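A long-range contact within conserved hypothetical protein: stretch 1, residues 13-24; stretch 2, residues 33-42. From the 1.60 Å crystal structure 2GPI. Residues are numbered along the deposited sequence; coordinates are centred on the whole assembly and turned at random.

Stretch 1 (13-24) TWDVQLSAIHFT
Stretch 2 33-42: DCYIGQKVLE

How do the two stretches lie against each other where stretch 2 begins? Strands 20-24 and 33-37 run antiparallel, their N-to-C directions 158° apart, pairing Thr24 with Asp33, Phe23 with Cys34, His22 with Tyr35, Ile21 with Ile36 and Ala20 with Gly37, with CA-CA distances from 4.0 to 5.4 Å. Asp33 (phi/psi -76/126, chi1 m) starts on the face shared with Thr24, His22, Tyr35 and Ala20. Its carboxylate leans toward the partner strand, and the His22 side chain (chi1 t) reaches over to it, donating from NE2 to Asp33 OD1 at 2.7 Å, so a charged residue finds its partner at the edge of the imidazole.

What does Cys34 contribute on the other face? Its extended backbone (-120/151) makes a tight reciprocal pair: Cys34 N to Phe23 O and Phe23 N to Cys34 O, both 2.8 Å. Phe23 takes chi1 p, and the end of its side chain comes nearer stretch 2, with one ring face turned to Cys34 (chi1 m), whose CB is 3.5 Å from the centroid of the Phe23 ring. A small, buried side chain suits this close packing; SG approaches the ring obliquely.

Why is Tyr35 so well covered? With 101 Å² buried by stretch 1, it has the largest share of the contact. Its backbone is extended (-141/140), and chi1 m with chi2 89° sets the ring in an offset stack with His22, centroids 4.6 Å apart and planes at 21°. Leu18 (m, t) puts CD1 over a ring face, 4.0 Å from the Tyr35 ring centroid, while Ala20 CB is 4.3 Å from Tyr35 CD2. The polar end is not stranded: one water lies 2.7 Å from Tyr35 OH and donates to Asp15 OD2 at 3.1 Å, linking the stretches. Along the backbone, Tyr35 CA makes a CA-H...O contact with Ile21 O at 3.2 Å.

How does the strand finish and hand over to the helix? Ile36 (-128/118; t, t) repeats the reciprocal pairing, Ile21 N to Ile36 O at 2.9 Å and Ile36 N to Ile21 O at 3.0 Å, and packs its CG2 3.9 Å from Ile21 CB on the face with Phe23. Gly37 (-69/157) is the N-cap, and its CA comes 3.9 Å from Ala20 CB. Gln38 opens the helix (-50/-51), its N donating to Ser19 O at 2.9 Å; its CB meets the Trp14 ring edge, 3.7 Å from CH2. One turn along, buried Leu41 (t, p) brings CD2 to 4.0 Å from Ile21 CG1, extending the apolar packing.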

ATOM      1  N   THR A  13      -6.073   6.942   1.584  1.00 12.60           N
ATOM      2  CA  THR A  13      -6.638   7.954   0.643  1.00 13.47           C
ATOM      3  C   THR A  13      -6.462   7.476  -0.812  1.00 12.59           C
ATOM      4  O   THR A  13      -5.664   6.606  -1.114  1.00 15.82           O
ATOM      5  CB  THR A  13      -5.970   9.319   0.879  1.00 16.85           C
ATOM      6  OG1 THR A  13      -4.555   9.225   0.625  1.00 17.53           O
ATOM      7  CG2 THR A  13      -6.211   9.783   2.305  1.00 19.48           C
ATOM      8  N   TRP A  14      -7.234   8.077  -1.713  1.00 14.89           N
ATOM      9  CA  TRP A  14      -7.006   7.981  -3.148  1.00 13.90           C
ATOM     10  C   TRP A  14      -6.128   9.128  -3.660  1.00 13.88           C
ATOM     11  O   TRP A  14      -6.369  10.334  -3.368  1.00 16.09           O
ATOM     12  CB  TRP A  14      -8.335   7.953  -3.917  1.00 14.56           C
ATOM     13  CG  TRP A  14      -8.167   7.576  -5.391  1.00 15.49           C
ATOM     14  CD1 TRP A  14      -8.140   8.431  -6.459  1.00 22.42           C
ATOM     15  CD2 TRP A  14      -7.964   6.257  -5.934  1.00 13.60           C
ATOM     16  NE1 TRP A  14      -7.960   7.729  -7.616  1.00 19.28           N
ATOM     17  CE2 TRP A  14      -7.854   6.396  -7.339  1.00 18.12           C
ATOM     18  CE3 TRP A  14      -7.915   4.979  -5.391  1.00 17.45           C
ATOM     19  CZ2 TRP A  14      -7.664   5.298  -8.193  1.00 14.69           C
ATOM     20  CZ3 TRP A  14      -7.746   3.870  -6.246  1.00 19.00           C
ATOM     21  CH2 TRP A  14      -7.586   4.050  -7.624  1.00 19.64           C
ATOM     22  N   ASP A  15      -5.137   8.769  -4.444  1.00 14.03           N
ATOM     23  CA  ASP A  15      -4.249   9.715  -5.073  1.00 16.29           C
ATOM     24  C   ASP A  15      -4.606   9.778  -6.560  1.00 16.55           C
ATOM     25  O   ASP A  15      -4.338   8.837  -7.332  1.00 15.31           O
ATOM     26  CB  ASP A  15      -2.803   9.267  -4.810  1.00 17.79           C
ATOM     27  CG  ASP A  15      -1.761  10.177  -5.450  1.00 22.72           C
ATOM     28  OD1 ASP A  15      -2.033  10.892  -6.432  1.00 22.61           O
ATOM     29  OD2 ASP A  15      -0.624  10.144  -4.934  1.00 25.82           O
ATOM     30  N   VAL A  16      -5.286  10.853  -6.976  1.00 14.41           N
ATOM     31  CA  VAL A  16      -5.684  10.961  -8.396  1.00 15.98           C
ATOM     32  C   VAL A  16      -4.494  11.116  -9.392  1.00 17.38           C
ATOM     33  O   VAL A  16      -4.614  10.736 -10.534  1.00 20.85           O
ATOM     34  CB  VAL A  16      -6.732  12.079  -8.632  1.00 19.67           C
ATOM     35  CG1 VAL A  16      -8.063  11.791  -7.878  1.00 15.68           C
ATOM     36  CG2 VAL A  16      -6.151  13.425  -8.221  1.00 18.47           C
ATOM     37  N   GLN A  17      -3.370  11.625  -8.908  1.00 19.66           N
ATOM     38  CA  GLN A  17      -2.193  11.885  -9.748  1.00 21.69           C
ATOM     39  C   GLN A  17      -1.627  10.548 -10.192  1.00 22.67           C
ATOM     40  O   GLN A  17      -1.231  10.381 -11.334  1.00 25.22           O
ATOM     41  CB  GLN A  17      -1.171  12.709  -8.955  1.00 24.97           C
ATOM     42  CG  GLN A  17       0.252  12.748  -9.502  1.00 38.76           C
ATOM     43  CD  GLN A  17       0.579  14.012 -10.283  1.00 49.99           C
ATOM     44  OE1 GLN A  17      -0.074  15.052 -10.132  1.00 52.55           O
ATOM     45  NE2 GLN A  17       1.621  13.932 -11.106  1.00 56.85           N
ATOM     46  N   LEU A  18      -1.657   9.578  -9.290  1.00 18.01           N
ATOM     47  CA  LEU A  18      -1.124   8.252  -9.567  1.00 18.98           C
ATOM     48  C   LEU A  18      -2.186   7.183  -9.858  1.00 20.78           C
ATOM     49  O   LEU A  18      -1.822   6.072 -10.226  1.00 21.00           O
ATOM     50  CB  LEU A  18      -0.322   7.779  -8.376  1.00 20.11           C
ATOM     51  CG  LEU A  18       0.841   8.657  -7.933  1.00 26.40           C
ATOM     52  CD1 LEU A  18       1.569   8.062  -6.735  1.00 27.41           C
ATOM     53  CD2 LEU A  18       1.785   8.832  -9.143  1.00 23.09           C
ATOM     54  N   SER A  19      -3.462   7.501  -9.647  1.00 16.02           N
ATOM     55  CA  SER A  19      -4.554   6.500  -9.684  1.00 14.19           C
ATOM     56  C   SER A  19      -4.201   5.316  -8.805  1.00 12.63           C
ATOM     57  O   SER A  19      -4.037   4.190  -9.301  1.00 14.58           O
ATOM     58  CB  SER A  19      -4.854   6.037 -11.097  1.00 15.94           C
ATOM     59  OG  SER A  19      -5.329   7.136 -11.870  1.00 19.56           O
ATOM     60  N   ALA A  20      -4.038   5.600  -7.510  1.00 12.42           N
ATOM     61  CA  ALA A  20      -3.560   4.618  -6.545  1.00 12.08           C
ATOM     62  C   ALA A  20      -4.205   4.855  -5.198  1.00 11.77           C
ATOM     63  O   ALA A  20      -4.533   5.995  -4.871  1.00 13.14           O
ATOM     64  CB  ALA A  20      -2.034   4.742  -6.417  1.00 11.21           C
ATOM     65  N   ILE A  21      -4.359   3.802  -4.396  1.00 12.86           N
ATOM     66  CA  ILE A  21      -4.574   3.960  -2.978  1.00 12.47           C
ATOM     67  C   ILE A  21      -3.228   4.306  -2.329  1.00 14.48           C
ATOM     68  O   ILE A  21      -2.210   3.619  -2.532  1.00 14.82           O
ATOM     69  CB  ILE A  21      -5.163   2.709  -2.301  1.00 14.81           C
ATOM     70  CG1 ILE A  21      -6.662   2.501  -2.693  1.00 16.05           C
ATOM     71  CG2 ILE A  21      -5.029   2.791  -0.736  1.00 13.48           C
ATOM     72  CD1 ILE A  21      -7.592   3.470  -2.018  1.00 17.76           C
ATOM     73  N   HIS A  22      -3.258   5.374  -1.574  1.00 13.20           N
ATOM     74  CA  HIS A  22      -2.110   5.844  -0.796  1.00 12.75           C
ATOM     75  C   HIS A  22      -2.360   5.383   0.664  1.00 13.06           C
ATOM     76  O   HIS A  22      -3.391   5.721   1.293  1.00 12.31           O
ATOM     77  CB  HIS A  22      -1.974   7.360  -0.986  1.00 19.11           C
ATOM     78  CG  HIS A  22      -0.965   8.038  -0.044  1.00 16.08           C
ATOM     79  ND1 HIS A  22      -0.965   9.390   0.203  1.00 19.18           N
ATOM     80  CD2 HIS A  22       0.089   7.522   0.650  1.00 15.52           C
ATOM     81  CE1 HIS A  22       0.039   9.686   1.016  1.00 17.65           C
ATOM     82  NE2 HIS A  22       0.692   8.570   1.312  1.00 14.82           N
ATOM     83  N   PHE A  23      -1.392   4.649   1.211  1.00 12.18           N
ATOM     84  CA  PHE A  23      -1.462   4.195   2.591  1.00 11.47           C
ATOM     85  C   PHE A  23      -0.116   4.499   3.261  1.00 12.61           C
ATOM     86  O   PHE A  23       0.872   4.706   2.607  1.00 14.56           O
ATOM     87  CB  PHE A  23      -1.913   2.745   2.770  1.00 12.45           C
ATOM     88  CG  PHE A  23      -1.041   1.689   2.116  1.00 11.89           C
ATOM     89  CD1 PHE A  23      -1.014   1.510   0.743  1.00 10.66           C
ATOM     90  CD2 PHE A  23      -0.251   0.869   2.888  1.00 11.31           C
ATOM     91  CE1 PHE A  23      -0.250   0.489   0.180  1.00 12.19           C
ATOM     92  CE2 PHE A  23       0.527  -0.146   2.311  1.00 11.15           C
ATOM     93  CZ  PHE A  23       0.532  -0.322   0.984  1.00 11.89           C
ATOM     94  N   THR A  24      -0.113   4.548   4.568  1.00 12.79           N
ATOM     95  CA  THR A  24       1.027   5.056   5.299  1.00 11.40           C
ATOM     96  C   THR A  24       1.649   4.013   6.238  1.00 12.41           C
ATOM     97  O   THR A  24       0.960   3.218   6.872  1.00 11.85           O
ATOM     98  CB  THR A  24       0.615   6.277   6.139  1.00 13.57           C
ATOM     99  OG1 THR A  24      -0.549   5.935   6.914  1.00 15.20           O
ATOM    100  CG2 THR A  24       0.299   7.465   5.246  1.00 15.18           C
ATOM    101  N   ASP A  33       5.474   6.717   2.698  1.00  8.88           N
ATOM    102  CA  ASP A  33       4.317   6.690   1.839  1.00  9.87           C
ATOM    103  C   ASP A  33       4.317   5.444   0.950  1.00  9.60           C
ATOM    104  O   ASP A  33       5.255   5.152   0.175  1.00 12.08           O
ATOM    105  CB  ASP A  33       4.141   8.002   1.090  1.00 13.27           C
ATOM    106  CG  ASP A  33       3.867   9.157   2.064  1.00 14.33           C
ATOM    107  OD1 ASP A  33       2.871   9.097   2.819  1.00 15.03           O
ATOM    108  OD2 ASP A  33       4.718  10.060   2.148  1.00 16.94           O
ATOM    109  N   CYS A  34       3.217   4.704   1.015  1.00 10.61           N
ATOM    110  CA  CYS A  34       3.080   3.474   0.237  1.00 11.15           C
ATOM    111  C   CYS A  34       1.883   3.605  -0.704  1.00 12.16           C
ATOM    112  O   CYS A  34       0.916   4.318  -0.405  1.00 11.90           O
ATOM    113  CB  CYS A  34       2.805   2.274   1.119  1.00 11.57           C
ATOM    114  SG  CYS A  34       4.067   2.009   2.399  1.00 12.32           S
ATOM    115  N   TYR A  35       1.962   2.916  -1.814  1.00 11.26           N
ATOM    116  CA  TYR A  35       0.964   3.041  -2.877  1.00 11.11           C
ATOM    117  C   TYR A  35       0.668   1.683  -3.485  1.00 12.43           C
ATOM    118  O   TYR A  35       1.544   0.879  -3.670  1.00 12.78           O
ATOM    119  CB  TYR A  35       1.448   3.983  -3.949  1.00 11.68           C
ATOM    120  CG  TYR A  35       1.709   5.378  -3.450  1.00 13.73           C
ATOM    121  CD1 TYR A  35       2.943   5.757  -2.954  1.00 13.73           C
ATOM    122  CD2 TYR A  35       0.687   6.329  -3.442  1.00 16.46           C
ATOM    123  CE1 TYR A  35       3.138   7.002  -2.443  1.00 14.52           C
ATOM    124  CE2 TYR A  35       0.883   7.601  -2.968  1.00 14.18           C
ATOM    125  CZ  TYR A  35       2.131   7.955  -2.450  1.00 11.62           C
ATOM    126  OH  TYR A  35       2.348   9.212  -1.972  1.00 15.78           O
ATOM    127  N   ILE A  36      -0.603   1.447  -3.785  1.00 12.99           N
ATOM    128  CA  ILE A  36      -1.013   0.307  -4.610  1.00 11.52           C
ATOM    129  C   ILE A  36      -1.904   0.856  -5.742  1.00 12.87           C
ATOM    130  O   ILE A  36      -2.960   1.473  -5.490  1.00 12.93           O
ATOM    131  CB  ILE A  36      -1.665  -0.858  -3.790  1.00 12.32           C
ATOM    132  CG1 ILE A  36      -2.021  -2.041  -4.683  1.00 14.90           C
ATOM    133  CG2 ILE A  36      -2.886  -0.388  -2.973  1.00 11.27           C
ATOM    134  CD1 ILE A  36      -2.413  -3.323  -3.919  1.00 15.01           C
ATOM    135  N   GLY A  37      -1.430   0.673  -6.964  1.00 13.63           N
ATOM    136  CA  GLY A  37      -2.128   1.226  -8.098  1.00 12.83           C
ATOM    137  C   GLY A  37      -3.471   0.571  -8.379  1.00 14.15           C
ATOM    138  O   GLY A  37      -3.750  -0.566  -7.976  1.00 14.23           O
ATOM    139  N   GLN A  38      -4.330   1.324  -9.054  1.00 13.39           N
ATOM    140  CA  GLN A  38      -5.683   0.859  -9.390  1.00 13.88           C
ATOM    141  C   GLN A  38      -5.646  -0.523 -10.024  1.00 12.04           C
ATOM    142  O   GLN A  38      -6.396  -1.444  -9.582  1.00 13.66           O
ATOM    143  CB  GLN A  38      -6.349   1.854 -10.306  1.00 13.78           C
ATOM    144  CG  GLN A  38      -7.775   1.463 -10.572  1.00 15.14           C
ATOM    145  CD  GLN A  38      -8.516   2.503 -11.360  1.00 18.29           C
ATOM    146  OE1 GLN A  38      -8.074   3.659 -11.477  1.00 18.54           O
ATOM    147  NE2 GLN A  38      -9.654   2.106 -11.907  1.00 19.01           N
ATOM    148  N   LYS A  39      -4.820  -0.698 -11.050  1.00 14.18           N
ATOM    149  CA  LYS A  39      -4.802  -1.968 -11.768  1.00 16.38           C
ATOM    150  C   LYS A  39      -4.339  -3.116 -10.869  1.00 13.60           C
ATOM    151  O   LYS A  39      -4.878  -4.210 -10.926  1.00 14.39           O
ATOM    152  CB  LYS A  39      -3.970  -1.883 -13.053  1.00 16.01           C
ATOM    153  CG  LYS A  39      -4.591  -0.960 -14.106  1.00 23.60           C
ATOM    154  CD  LYS A  39      -3.796  -0.901 -15.407  1.00 24.19           C
ATOM    155  CE  LYS A  39      -4.519  -0.049 -16.422  1.00 30.14           C
ATOM    156  N   VAL A  40      -3.371  -2.866  -9.990  1.00 13.20           N
ATOM    157  CA  VAL A  40      -2.888  -3.904  -9.086  1.00 13.81           C
ATOM    158  C   VAL A  40      -4.027  -4.381  -8.183  1.00 12.45           C
ATOM    159  O   VAL A  40      -4.259  -5.595  -7.966  1.00 13.54           O
ATOM    160  CB  VAL A  40      -1.665  -3.439  -8.249  1.00 14.54           C
ATOM    161  CG1 VAL A  40      -1.213  -4.573  -7.304  1.00 16.81           C
ATOM    162  CG2 VAL A  40      -0.524  -3.072  -9.197  1.00 15.98           C
ATOM    163  N   LEU A  41      -4.753  -3.430  -7.636  1.00 13.54           N
ATOM    164  CA  LEU A  41      -5.869  -3.728  -6.778  1.00 13.38           C
ATOM    165  C   LEU A  41      -7.017  -4.412  -7.500  1.00 12.33           C
ATOM    166  O   LEU A  41      -7.617  -5.313  -6.956  1.00 15.10           O
ATOM    167  CB  LEU A  41      -6.365  -2.430  -6.129  1.00 15.96           C
ATOM    168  CG  LEU A  41      -7.288  -2.531  -4.942  1.00 20.37           C
ATOM    169  CD1 LEU A  41      -6.747  -3.471  -3.867  1.00 21.53           C
ATOM    170  CD2 LEU A  41      -7.516  -1.037  -4.378  1.00 17.10           C
ATOM    171  N   GLU A  42      -7.299  -4.001  -8.731  1.00 12.11           N
ATOM    172  CA  GLU A  42      -8.322  -4.663  -9.570  1.00 13.08           C
ATOM    173  C   GLU A  42      -7.986  -6.121  -9.849  1.00 11.12           C
ATOM    174  O   GLU A  42      -8.876  -6.995  -9.753  1.00 12.68           O
ATOM    175  CB  GLU A  42      -8.514  -3.928 -10.898  1.00 13.08           C
ATOM    176  CG  GLU A  42      -9.166  -2.547 -10.663  1.00 12.18           C
ATOM    177  CD  GLU A  42      -9.329  -1.720 -11.942  1.00 18.55           C
ATOM    178  OE1 GLU A  42      -8.491  -1.877 -12.873  1.00 18.06           O
ATOM    179  OE2 GLU A  42     -10.297  -0.932 -12.043  1.00 16.18           O
TER
HETATM  180  O   HOH W   1       0.456  11.062  -2.195  1.00 21.71           O